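Local coordinates for protein NAD-dependent epimerase/dehydratase (Methylobacillus flagellatus KT, PDB 3GPI) that is of unknown function but probably acts as an NAD(P)-dependent epimerase, dehydratase or dehydrogenase of the short-chain dehydrogenase/reductase superfamily, built on a Rossmann fold, at residues Ile6-Cys11 and Arg20-Gln25; Ile66-Val71 and Tyr196-Arg201; Arg164-Ala169 and Ser268-Leu273; Trp226-Asp229 and Ala234-Ala237. All coordinates share one frame; numbering follows the deposited sequence.

Contact 1 (Ile6-Cys11 and Arg20-Gln25)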
loop_
_atom_site.group_PDB
_atom_site.type_symbol
_atom_site.label_atom_id
_atom_site.label_comp_id
_atom_site.label_asym_id
_atom_site.label_seq_id
_atom_site.Cartn_x
_atom_site.Cartn_y
_atom_site.Cartn_z
ATOM N N ILE A 6 -3.430 -5.001 17.811
ATOM C CA ILE A 6 -3.246 -4.179 16.619
ATOM C C ILE A 6 -4.512 -3.420 16.327
ATOM O O ILE A 6 -5.590 -4.004 16.326
ATOM C CB ILE A 6 -2.985 -5.059 15.373
ATOM C CG1 ILE A 6 -1.997 -6.200 15.634
ATOM C CG2 ILE A 6 -2.539 -4.205 14.197
ATOM C CD1 ILE A 6 -0.595 -5.765 15.891
ATOM N N LEU A 7 -4.375 -2.115 16.096
ATOM C CA LEU A 7 -5.471 -1.305 15.541
ATOM C C LEU A 7 -5.114 -0.955 14.114
ATOM O O LEU A 7 -4.029 -0.435 13.872
ATOM C CB LEU A 7 -5.651 -0.040 16.360
ATOM C CG LEU A 7 -6.634 0.985 15.795
ATOM C CD1 LEU A 7 -8.021 0.431 15.589
ATOM C CD2 LEU A 7 -6.643 2.180 16.744
ATOM N N ILE A 8 -6.005 -1.304 13.182
ATOM C CA ILE A 8 -5.815 -0.942 11.769
ATOM C C ILE A 8 -6.811 0.174 11.446
ATOM O O ILE A 8 -8.028 -0.069 11.485
ATOM C CB ILE A 8 -6.076 -2.150 10.862
ATOM C CG1 ILE A 8 -5.075 -3.290 11.178
ATOM C CG2 ILE A 8 -5.981 -1.721 9.377
ATOM C CD1 ILE A 8 -5.385 -4.617 10.503
ATOM N N ALA A 9 -6.318 1.373 11.183
ATOM C CA ALA A 9 -7.195 2.479 10.820
ATOM C C ALA A 9 -7.290 2.509 9.315
ATOM O O ALA A 9 -6.303 2.767 8.635
ATOM C CB ALA A 9 -6.672 3.773 11.325
ATOM N N GLY A 10 -8.493 2.247 8.810
ATOM C CA GLY A 10 -8.737 2.153 7.388
ATOM C C GLY A 10 -8.938 0.706 7.018
ATOM O O GLY A 10 -7.991 -0.096 7.063
ATOM N N CYS A 11 -10.162 0.360 6.631
ATOM C CA CYS A 11 -10.520 -1.020 6.330
ATOM C C CYS A 11 -10.889 -1.234 4.872
ATOM O O CYS A 11 -11.875 -1.906 4.533
ATOM C CB CYS A 11 -11.658 -1.499 7.226
ATOM S SG CYS A 11 -11.202 -1.575 8.979
ATOM N N ARG A 20 -6.775 -10.180 8.250
ATOM C CA ARG A 20 -6.964 -11.621 8.121
ATOM C C ARG A 20 -5.699 -12.369 8.492
ATOM O O ARG A 20 -5.717 -13.347 9.245
ATOM C CB ARG A 20 -7.414 -11.946 6.687
ATOM C CG ARG A 20 -7.762 -13.410 6.433
ATOM C CD ARG A 20 -7.972 -13.732 4.921
ATOM N NE ARG A 20 -6.709 -13.650 4.166
ATOM C CZ ARG A 20 -5.800 -14.621 4.101
ATOM N NH1 ARG A 20 -6.002 -15.765 4.755
ATOM N NH2 ARG A 20 -4.690 -14.468 3.391
ATOM N N ARG A 21 -4.561 -11.878 7.996
ATOM C CA ARG A 21 -3.275 -12.515 8.264
ATOM C C ARG A 21 -2.889 -12.408 9.733
ATOM O O ARG A 21 -2.491 -13.411 10.347
ATOM C CB ARG A 21 -2.201 -11.918 7.344
ATOM C CG ARG A 21 -2.406 -12.325 5.883
ATOM C CD ARG A 21 -1.488 -11.573 4.885
ATOM N NE ARG A 21 -1.750 -12.084 3.536
ATOM C CZ ARG A 21 -1.156 -13.136 2.984
ATOM N NH1 ARG A 21 -0.124 -13.750 3.576
ATOM N NH2 ARG A 21 -1.552 -13.506 1.783
ATOM N N LEU A 22 -3.046 -11.227 10.324
ATOM C CA LEU A 22 -2.655 -11.014 11.712
ATOM C C LEU A 22 -3.542 -11.820 12.643
ATOM O O LEU A 22 -3.045 -12.338 13.641
ATOM C CB LEU A 22 -2.740 -9.531 12.070
ATOM C CG LEU A 22 -1.694 -8.667 11.404
ATOM C CD1 LEU A 22 -2.027 -7.239 11.707
ATOM C CD2 LEU A 22 -0.258 -9.038 11.866
ATOM N N THR A 23 -4.836 -11.910 12.347
ATOM C CA THR A 23 -5.728 -12.726 13.181
ATOM C C THR A 23 -5.339 -14.191 13.098
ATOM O O THR A 23 -5.315 -14.879 14.147
ATOM C CB THR A 23 -7.183 -12.487 12.756
ATOM O OG1 THR A 23 -7.541 -11.125 13.032
ATOM C CG2 THR A 23 -8.129 -13.427 13.503
ATOM N N ALA A 24 -4.990 -14.662 11.891
ATOM C CA ALA A 24 -4.553 -16.054 11.748
ATOM C C ALA A 24 -3.294 -16.356 12.539
ATOM O O ALA A 24 -3.093 -17.500 12.988
ATOM C CB ALA A 24 -4.369 -16.408 10.292
ATOM N N GLN A 25 -2.442 -15.358 12.718
ATOM C CA GLN A 25 -1.218 -15.522 13.483
ATOM C C GLN A 25 -1.431 -15.371 14.993
ATOM O O GLN A 25 -0.493 -15.586 15.773
ATOM C CB GLN A 25 -0.208 -14.505 13.035
ATOM C CG GLN A 25 0.266 -14.704 11.639
ATOM C CD GLN A 25 1.232 -13.644 11.250
ATOM O OE1 GLN A 25 0.934 -12.454 11.339
ATOM N NE2 GLN A 25 2.413 -14.056 10.839
#

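Contact 2 (Ile66-Val71 and Tyr196-Arg201)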
loop_
_atom_site.group_PDB
_atom_site.type_symbol
_atom_site.label_atom_id
_atom_site.label_comp_id
_atom_site.label_asym_id
_atom_site.label_seq_id
_atom_site.Cartn_x
_atom_site.Cartn_y
_atom_site.Cartn_z
ATOM N N ILE A 66 0.228 -1.685 18.538
ATOM C CA ILE A 66 0.625 -1.336 17.186
ATOM C C ILE A 66 -0.532 -0.638 16.478
ATOM O O ILE A 66 -1.682 -1.109 16.538
ATOM C CB ILE A 66 1.025 -2.593 16.368
ATOM C CG1 ILE A 66 2.135 -3.389 17.037
ATOM C CG2 ILE A 66 1.380 -2.250 14.912
ATOM C CD1 ILE A 66 3.500 -2.762 17.008
ATOM N N LEU A 67 -0.244 0.515 15.852
ATOM C CA LEU A 67 -1.186 1.144 14.932
ATOM C C LEU A 67 -0.726 0.937 13.507
ATOM O O LEU A 67 0.430 1.232 13.216
ATOM C CB LEU A 67 -1.266 2.636 15.219
ATOM C CG LEU A 67 -2.073 3.476 14.216
ATOM C CD1 LEU A 67 -3.549 3.096 14.183
ATOM C CD2 LEU A 67 -1.900 4.965 14.566
ATOM N N VAL A 68 -1.607 0.419 12.639
ATOM C CA VAL A 68 -1.337 0.439 11.201
ATOM C C VAL A 68 -2.308 1.448 10.608
ATOM O O VAL A 68 -3.521 1.255 10.712
ATOM C CB VAL A 68 -1.557 -0.953 10.542
ATOM C CG1 VAL A 68 -1.207 -0.871 9.071
ATOM C CG2 VAL A 68 -0.702 -1.990 11.232
ATOM N N TYR A 69 -1.781 2.518 10.027
ATOM C CA TYR A 69 -2.629 3.578 9.533
ATOM C C TYR A 69 -2.638 3.531 8.015
ATOM O O TYR A 69 -1.614 3.781 7.392
ATOM C CB TYR A 69 -2.109 4.922 10.049
ATOM C CG TYR A 69 -3.069 6.065 9.854
ATOM C CD1 TYR A 69 -4.033 6.348 10.806
ATOM C CD2 TYR A 69 -3.017 6.842 8.699
ATOM C CE1 TYR A 69 -4.926 7.374 10.624
ATOM C CE2 TYR A 69 -3.893 7.894 8.516
ATOM C CZ TYR A 69 -4.849 8.141 9.476
ATOM O OH TYR A 69 -5.735 9.167 9.280
ATOM N N CYS A 70 -3.807 3.209 7.477
ATOM C CA CYS A 70 -4.015 3.035 6.035
ATOM C C CYS A 70 -4.862 4.161 5.427
ATOM O O CYS A 70 -4.952 4.232 4.198
ATOM C CB CYS A 70 -4.762 1.739 5.798
ATOM S SG CYS A 70 -4.041 0.288 6.541
ATOM N N VAL A 71 -5.428 5.047 6.255
ATOM C CA VAL A 71 -6.430 6.023 5.765
ATOM C C VAL A 71 -5.847 7.009 4.729
ATOM O O VAL A 71 -6.480 7.256 3.704
ATOM C CB VAL A 71 -7.123 6.765 6.935
ATOM C CG1 VAL A 71 -8.096 7.863 6.425
ATOM C CG2 VAL A 71 -7.831 5.753 7.848
ATOM N N TYR A 196 4.780 -9.303 8.371
ATOM C CA TYR A 196 6.146 -9.759 8.622
ATOM C C TYR A 196 6.889 -8.749 9.502
ATOM O O TYR A 196 7.580 -9.145 10.485
ATOM C CB TYR A 196 6.875 -9.979 7.299
ATOM C CG TYR A 196 8.335 -10.308 7.397
ATOM C CD1 TYR A 196 8.738 -11.600 7.731
ATOM C CD2 TYR A 196 9.310 -9.350 7.091
ATOM C CE1 TYR A 196 10.059 -11.922 7.777
ATOM C CE2 TYR A 196 10.677 -9.676 7.163
ATOM C CZ TYR A 196 11.016 -10.970 7.496
ATOM O OH TYR A 196 12.364 -11.308 7.560
ATOM N N LEU A 197 6.719 -7.467 9.228
ATOM C CA LEU A 197 7.429 -6.463 10.039
ATOM C C LEU A 197 6.885 -6.482 11.456
ATOM O O LEU A 197 7.614 -6.236 12.402
ATOM C CB LEU A 197 7.290 -5.062 9.441
ATOM C CG LEU A 197 7.980 -4.871 8.100
ATOM C CD1 LEU A 197 7.727 -3.451 7.643
ATOM C CD2 LEU A 197 9.491 -5.174 8.188
ATOM N N ILE A 198 5.601 -6.775 11.620
ATOM C CA ILE A 198 5.012 -6.858 12.947
ATOM C C ILE A 198 5.582 -8.040 13.695
ATOM O O ILE A 198 5.864 -7.909 14.900
ATOM C CB ILE A 198 3.448 -6.885 12.826
ATOM C CG1 ILE A 198 2.943 -5.466 12.513
ATOM C CG2 ILE A 198 2.772 -7.420 14.136
ATOM C CD1 ILE A 198 1.491 -5.427 12.083
ATOM N N GLN A 199 5.763 -9.176 13.017
ATOM C CA GLN A 199 6.387 -10.364 13.625
ATOM C C GLN A 199 7.847 -10.105 14.008
ATOM O O GLN A 199 8.317 -10.616 15.040
ATOM C CB GLN A 199 6.262 -11.567 12.701
ATOM C CG GLN A 199 6.825 -12.848 13.300
ATOM C CD GLN A 199 6.739 -14.013 12.346
ATOM O OE1 GLN A 199 7.486 -14.079 11.362
ATOM N NE2 GLN A 199 5.832 -14.946 12.628
ATOM N N GLN A 200 8.544 -9.285 13.221
ATOM C CA GLN A 200 9.954 -8.987 13.419
ATOM C C GLN A 200 10.161 -7.877 14.462
ATOM O O GLN A 200 11.252 -7.818 15.075
ATOM C CB GLN A 200 10.612 -8.559 12.080
ATOM C CG GLN A 200 10.649 -9.666 11.004
ATOM C CD GLN A 200 11.901 -10.520 11.037
ATOM O OE1 GLN A 200 11.838 -11.759 11.127
ATOM N NE2 GLN A 200 13.045 -9.869 10.930
ATOM N N ARG A 201 9.170 -6.994 14.659
ATOM C CA ARG A 201 9.333 -5.694 15.382
ATOM C C ARG A 201 9.978 -5.886 16.742
ATOM O O ARG A 201 10.862 -5.106 17.120
ATOM C CB ARG A 201 7.992 -4.890 15.479
ATOM C CG ARG A 201 7.876 -3.722 16.529
ATOM C CD ARG A 201 8.852 -2.515 16.370
ATOM N NE ARG A 201 8.642 -1.498 17.409
ATOM C CZ ARG A 201 9.054 -1.581 18.674
ATOM N NH1 ARG A 201 9.713 -2.661 19.108
ATOM N NH2 ARG A 201 8.805 -0.583 19.516
#

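Contact 3 (Arg164-Ala169 and Ser268-Leu273). With EDO (1,2-ethanediol), chain B.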
loop_
_atom_site.group_PDB
_atom_site.type_symbol
_atom_site.label_atom_id
_atom_site.label_comp_id
_atom_site.label_asym_id
_atom_site.label_seq_id
_atom_site.Cartn_x
_atom_site.Cartn_y
_atom_site.Cartn_z
ATOM N N ARG A 164 -7.834 -3.032 -12.920
ATOM C CA ARG A 164 -7.831 -2.042 -14.008
ATOM C C ARG A 164 -6.884 -2.381 -15.166
ATOM O O ARG A 164 -7.246 -2.185 -16.320
ATOM C CB ARG A 164 -7.559 -0.620 -13.552
ATOM C CG ARG A 164 -7.905 0.376 -14.636
ATOM C CD ARG A 164 -7.773 1.812 -14.188
ATOM N NE ARG A 164 -7.437 2.656 -15.336
ATOM C CZ ARG A 164 -8.320 3.226 -16.150
ATOM N NH1 ARG A 164 -9.622 3.070 -15.950
ATOM N NH2 ARG A 164 -7.892 3.981 -17.160
ATOM N N MET A 165 -5.672 -2.865 -14.902
ATOM C CA MET A 165 -4.730 -3.133 -15.987
ATOM C C MET A 165 -5.244 -4.269 -16.873
ATOM O O MET A 165 -5.045 -4.272 -18.098
ATOM C CB MET A 165 -3.332 -3.498 -15.453
ATOM C CG MET A 165 -2.452 -2.314 -14.966
ATOM S SD MET A 165 -2.169 -0.947 -16.145
ATOM C CE MET A 165 -3.520 0.078 -15.614
ATOM N N ILE A 166 -5.879 -5.256 -16.243
ATOM C CA ILE A 166 -6.459 -6.395 -16.986
ATOM C C ILE A 166 -7.560 -5.911 -17.916
ATOM O O ILE A 166 -7.602 -6.340 -19.090
ATOM C CB ILE A 166 -6.983 -7.502 -16.040
ATOM C CG1 ILE A 166 -5.802 -8.260 -15.450
ATOM C CG2 ILE A 166 -7.942 -8.502 -16.752
ATOM C CD1 ILE A 166 -6.188 -9.289 -14.407
ATOM N N ARG A 167 -8.406 -5.017 -17.419
ATOM C CA ARG A 167 -9.487 -4.489 -18.261
ATOM C C ARG A 167 -8.913 -3.580 -19.338
ATOM O O ARG A 167 -9.300 -3.729 -20.510
ATOM C CB ARG A 167 -10.549 -3.767 -17.418
ATOM C CG ARG A 167 -11.313 -4.733 -16.495
ATOM C CD ARG A 167 -12.439 -4.007 -15.763
ATOM N NE ARG A 167 -11.978 -2.803 -15.053
ATOM C CZ ARG A 167 -11.618 -2.769 -13.772
ATOM N NH1 ARG A 167 -11.638 -3.855 -13.008
ATOM N NH2 ARG A 167 -11.226 -1.636 -13.251
ATOM N N GLN A 168 -7.988 -2.686 -18.994
ATOM C CA GLN A 168 -7.432 -1.773 -19.969
ATOM C C GLN A 168 -6.714 -2.553 -21.093
ATOM O O GLN A 168 -6.698 -2.127 -22.252
ATOM C CB GLN A 168 -6.442 -0.819 -19.342
ATOM C CG GLN A 168 -5.961 0.266 -20.346
ATOM C CD GLN A 168 -5.186 1.435 -19.760
ATOM O OE1 GLN A 168 -4.371 1.297 -18.835
ATOM N NE2 GLN A 168 -5.403 2.597 -20.357
ATOM N N ALA A 169 -6.095 -3.669 -20.759
ATOM C CA ALA A 169 -5.385 -4.480 -21.744
ATOM C C ALA A 169 -6.326 -5.036 -22.813
ATOM O O ALA A 169 -5.877 -5.407 -23.886
ATOM C CB ALA A 169 -4.671 -5.627 -21.030
ATOM N N SER A 268 3.849 -13.427 -12.164
ATOM C CA SER A 268 3.255 -14.215 -11.085
ATOM C C SER A 268 1.899 -13.670 -10.635
ATOM O O SER A 268 0.895 -14.393 -10.518
ATOM C CB SER A 268 4.227 -14.232 -9.900
ATOM O OG SER A 268 5.413 -14.881 -10.304
ATOM N N GLY A 269 1.858 -12.371 -10.330
ATOM C CA GLY A 269 0.670 -11.765 -9.808
ATOM C C GLY A 269 -0.474 -11.733 -10.805
ATOM O O GLY A 269 -1.600 -12.143 -10.481
ATOM N N TYR A 270 -0.213 -11.212 -11.998
ATOM C CA TYR A 270 -1.276 -11.202 -12.986
ATOM C C TYR A 270 -1.590 -12.598 -13.496
ATOM O O TYR A 270 -2.748 -12.874 -13.783
ATOM C CB TYR A 270 -0.986 -10.215 -14.112
ATOM C CG TYR A 270 -1.265 -8.792 -13.722
ATOM C CD1 TYR A 270 -2.564 -8.351 -13.529
ATOM C CD2 TYR A 270 -0.233 -7.885 -13.523
ATOM C CE1 TYR A 270 -2.862 -7.045 -13.152
ATOM C CE2 TYR A 270 -0.508 -6.548 -13.157
ATOM C CZ TYR A 270 -1.814 -6.141 -12.973
ATOM O OH TYR A 270 -2.084 -4.865 -12.594
ATOM N N GLY A 271 -0.587 -13.468 -13.564
ATOM C CA GLY A 271 -0.894 -14.911 -13.823
ATOM C C GLY A 271 -1.969 -15.444 -12.852
ATOM O O GLY A 271 -2.982 -16.054 -13.275
ATOM N N ALA A 272 -1.810 -15.182 -11.553
ATOM C CA ALA A 272 -2.773 -15.675 -10.556
ATOM C C ALA A 272 -4.157 -15.025 -10.715
ATOM O O ALA A 272 -5.193 -15.647 -10.478
ATOM C CB ALA A 272 -2.230 -15.441 -9.153
ATOM N N LEU A 273 -4.201 -13.782 -11.167
ATOM C CA LEU A 273 -5.457 -13.070 -11.132
ATOM C C LEU A 273 -6.268 -13.452 -12.326
ATOM O O LEU A 273 -7.501 -13.590 -12.231
ATOM C CB LEU A 273 -5.221 -11.569 -11.118
ATOM C CG LEU A 273 -4.678 -11.006 -9.822
ATOM C CD1 LEU A 273 -4.241 -9.570 -10.057
ATOM C CD2 LEU A 273 -5.755 -11.074 -8.740
HETATM C C1 EDO B . -0.338 -1.927 -12.027
HETATM O O1 EDO B . -0.002 -3.267 -12.158
HETATM C C2 EDO B . 0.912 -1.273 -12.507
HETATM O O2 EDO B . 0.542 -0.622 -13.691
HETATM O O HOH W 1 -4.656 -3.977 -12.231
#

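Contact 4 (Trp226-Asp229 and Ala234-Ala237)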
loop_
_atom_site.group_PDB
_atom_site.type_symbol
_atom_site.label_atom_id
_atom_site.label_comp_id
_atom_site.label_asym_id
_atom_site.label_seq_id
_atom_site.Cartn_x
_atom_site.Cartn_y
_atom_site.Cartn_z
ATOM N N TRP A 226 1.522 -7.677 -22.605
ATOM C CA TRP A 226 1.634 -9.010 -21.981
ATOM C C TRP A 226 0.221 -9.447 -21.553
ATOM O O TRP A 226 -0.205 -10.614 -21.762
ATOM C CB TRP A 226 2.593 -8.876 -20.761
ATOM C CG TRP A 226 2.922 -10.220 -20.097
ATOM C CD1 TRP A 226 4.011 -11.007 -20.361
ATOM C CD2 TRP A 226 2.187 -10.880 -19.072
ATOM N NE1 TRP A 226 3.988 -12.119 -19.571
ATOM C CE2 TRP A 226 2.883 -12.069 -18.764
ATOM C CE3 TRP A 226 1.024 -10.577 -18.361
ATOM C CZ2 TRP A 226 2.439 -12.971 -17.782
ATOM C CZ3 TRP A 226 0.579 -11.465 -17.374
ATOM C CH2 TRP A 226 1.286 -12.666 -17.111
ATOM N N LEU A 227 -0.523 -8.528 -20.937
ATOM C CA LEU A 227 -1.876 -8.819 -20.510
ATOM C C LEU A 227 -2.837 -9.077 -21.687
ATOM O O LEU A 227 -3.738 -9.924 -21.604
ATOM C CB LEU A 227 -2.394 -7.688 -19.646
ATOM C CG LEU A 227 -1.789 -7.633 -18.231
ATOM C CD1 LEU A 227 -2.184 -6.374 -17.529
ATOM C CD2 LEU A 227 -2.157 -8.894 -17.405
ATOM N N ALA A 228 -2.613 -8.347 -22.773
ATOM C CA ALA A 228 -3.428 -8.512 -23.976
ATOM C C ALA A 228 -3.128 -9.891 -24.574
ATOM O O ALA A 228 -4.073 -10.613 -24.927
ATOM C CB ALA A 228 -3.116 -7.407 -24.969
ATOM N N ASP A 229 -1.849 -10.279 -24.614
ATOM C CA ASP A 229 -1.447 -11.580 -25.153
ATOM C C ASP A 229 -2.112 -12.728 -24.409
ATOM O O ASP A 229 -2.626 -13.688 -25.009
ATOM C CB ASP A 229 0.066 -11.743 -25.131
ATOM C CG ASP A 229 0.765 -10.906 -26.172
ATOM O OD1 ASP A 229 0.093 -10.260 -27.014
ATOM O OD2 ASP A 229 2.031 -10.860 -26.149
ATOM N N ALA A 234 -6.308 -8.635 -29.724
ATOM C CA ALA A 234 -5.531 -8.244 -30.883
ATOM C C ALA A 234 -5.017 -6.833 -30.811
ATOM O O ALA A 234 -5.726 -5.921 -30.369
ATOM C CB ALA A 234 -6.380 -8.427 -32.158
ATOM N N TYR A 235 -3.785 -6.621 -31.273
ATOM C CA TYR A 235 -3.270 -5.256 -31.468
ATOM C C TYR A 235 -2.209 -5.368 -32.569
ATOM O O TYR A 235 -1.759 -6.491 -32.880
ATOM C CB TYR A 235 -2.678 -4.664 -30.155
ATOM C CG TYR A 235 -1.597 -5.539 -29.544
ATOM C CD1 TYR A 235 -0.246 -5.386 -29.914
ATOM C CD2 TYR A 235 -1.921 -6.560 -28.635
ATOM C CE1 TYR A 235 0.732 -6.195 -29.394
ATOM C CE2 TYR A 235 -0.933 -7.384 -28.103
ATOM C CZ TYR A 235 0.408 -7.185 -28.486
ATOM O OH TYR A 235 1.421 -7.971 -28.009
ATOM N N PRO A 236 -1.793 -4.235 -33.124
ATOM C CA PRO A 236 -0.830 -4.320 -34.251
ATOM C C PRO A 236 0.562 -4.630 -33.740
ATOM O O PRO A 236 1.043 -4.036 -32.753
ATOM C CB PRO A 236 -0.892 -2.953 -34.907
ATOM C CG PRO A 236 -1.817 -2.118 -34.083
ATOM C CD PRO A 236 -2.378 -2.890 -32.951
ATOM N N ALA A 237 1.206 -5.577 -34.419
ATOM C CA ALA A 237 2.619 -5.874 -34.121
ATOM C C ALA A 237 3.463 -4.647 -34.405
ATOM O O ALA A 237 3.125 -3.838 -35.255
ATOM C CB ALA A 237 3.097 -7.042 -34.945
#

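Contact 1 (Ile6-Cys11 and Arg20-Gln25)
Ile6 opens strand 6-9 by turning its side chain toward helix 13-24, where Leu22 waits at 8.4 Å between the two CA atoms. Both arms of the isoleucine meet one methyl: Ile6 CG2 stands 4.0 Å from Leu22 CD1, and Ile6 CG1 lies 4.1 Å from the same Leu22 CD1. The two side chains cross at about a right angle, so the leucine methyl sits against the fork of the isoleucine and not against its CD1 end. On the helix side, chi1 of -70° sets Leu22 CG anti to its own carbonyl carbon, and from there CD1 reaches the strand. Leu7 points to the other side of the sheet, as strand alternation requires, and touches Leu67 of the neighbouring strand. Ile8 returns to the helix side with an extended chain, chi2 170°, and its CD1 comes within 4.4 Å of Leu22 CD1, a looser approach. The strand ends with Ala9, and Gly10 begins the turn in a backbone conformation that would press a side chain against the preceding carbonyl oxygen. This glycine begins a GxGxxG pattern with Gly12 and Gly15, consistent with the dinucleotide-binding turn of a Rossmann beta-alpha-beta unit: strand 6-9, helix 13-24, strand 29-33. Leu22 also touches Val29 of the next strand and Ile198 of helix 187-201. Every group that meets across this interface is aliphatic, and only 98 Å² is buried; between these two segments the association is therefore dispersive and hydrophobic, with no directional bond.

Contact 2 (Ile66-Val71 and Tyr196-Arg201)
This is a buried, wholly aliphatic packing of a helix on a sheet: helix 187-201 lies against strand 66-69, in the parallel part of the Rossmann sheet, where it is paired with strands 6-9 and 103-109. The segments are 125 residues apart in sequence at their closest ends, so the contact brings a late helix back over an early strand. Its evidence is the meeting of Ile198 with two alternate strand residues, Ile66 and Val68. The terminal methyl of Ile198 does the touching. With CG1 anti to its carbonyl carbon and chi2 extended at 168°, the chain carries CD1 down toward the sheet. There Ile198 CD1 stands 4.2 Å from Val68 CG2 and 4.3 Å from Ile66 CG2, one branch methyl from each strand residue. Val68 brings up the branch beside its backbone N, while its CG1, anti to that N (chi1 -178°), is farther from the helix. The side chains of Val68 and Ile198 cross obliquely. Leu67, between the two strand residues, points to the other face of the sheet, onto Thr92 and Leu93 of helix 86-95. Ile198 is further flanked by Phe105, and Arg201, near the helix end, gives an NH2 bond to the backbone oxygen of Gln102. The facing groups are all methyls, meeting at ordinary van der Waals separations. The chemistry thus implies that at this point the helix is seated by non-directional hydrophobic contact.

Contact 3 (Arg164-Ala169 and Ser268-Leu273)
A small polar site at the hydroxyl of Tyr270, occupied by 1,2-ethanediol and a water, marks one side of the packing between helix 164-168 and helix 266-277. Tyr270 OH lies 2.7 Å from O1 of the ethanediol and 2.7 Å from the water, and both partners lie in the ring plane at its edge. The water in turn accepts a bond from Met165 N at 3.1 Å, so it bridges the tyrosine to a backbone amide in the first turn of helix 164-168. The diol, probably carried over from the crystallisation liquor, is also bound by Arg184 NE. The short helix axes are 11.6 Å apart at closest approach and cross at -74°, a steep angle that limits the contact to a few side chains. The site lies away from the strand 6-9 turn of the Rossmann unit, beside helix 220-230, whose Leu227 touches both Met165 and Tyr270. Below the hydroxyl the contact is apolar. Ile166 CG1 approaches Tyr270 CD1 to 3.8 Å, the two side chains sliding past each other in opposite directions. Extended at chi2 175°, Ile166 also carries its CD1 onward to Leu273 CB at 4.1 Å. Met165 CB stands 3.4 Å from Tyr270 OH, the methionine chain slanting across the phenol. A leucine in place of Tyr270 would probably leave the water and the diol without their hydroxyl partner and open a gap beside Met165 CB. The Tyr270 ring is further stacked with that of Tyr158.

Contact 4 (Trp226-Asp229 and Ala234-Ala237)
The backbones stay well apart, the nearest CA pair being Ala228 and Ala234 at 7.2 Å, with the helical turn 226-229 facing the extended, irregular run 234-237. Tyr235 bridges the gap between the segments. Its chi1 of 55° places CG between the backbone N and the carbonyl carbon, and from this crowded position the ring projects toward the helix. Its hydroxyl donates to Asp229 OD1 over 2.8 Å, arriving on the syn side of the carboxylate and 23° out of its plane. Carboxylate and ring planes are only 15° apart, although the two side chains cross at about a right angle, so OD1 sits at the ring edge near its plane. There Tyr235 CE2 comes to 3.2 Å from Asp229 OD1. The fold here is a chain reversal: helix 220-230 ends, and the chain doubles back into the loop that leads to strand 248-249, with the phenol tying the loop to the helix it has just left. Deeper in, Ala228 CB packs obliquely on the ring, 3.8 Å from Tyr235 CE2, and the same alanine touches Trp175 and Ile233. Replacing Tyr235 by a phenylalanine is likely to leave the Asp229 carboxylate without its phenolic donor and the loop without this polar tie to the helix. The pairing has a buried inner end at Ala228 and an exposed outer one at Asp229. Pro172 touches the tyrosine as well, and Trp226, on the side of the helix away from the loop, meets Tyr266 edge-to-face.

In the fold
Contacts 1 and 2 are core, and share one sheet: strands 6-9 and 66-69 are neighbours, joined where Ala9 N lies 2.8 Å from Val68 O, a probable hydrogen bond. Their helices meet too, through Leu22 and Ile198. Both are purely aliphatic. Contacts 3 and 4 lie on the other side of the chain's centre from contact 2, with centres 13 Å apart, and are linked by Leu227, whose CB is 3.4 Å from Ala169 CB. Contact 3 is buried yet admits water and a diol at a phenol; contact 4, whose centre is about 29 Å from that of the chain, is partly exposed and relies on a tyrosine-carboxylate bond.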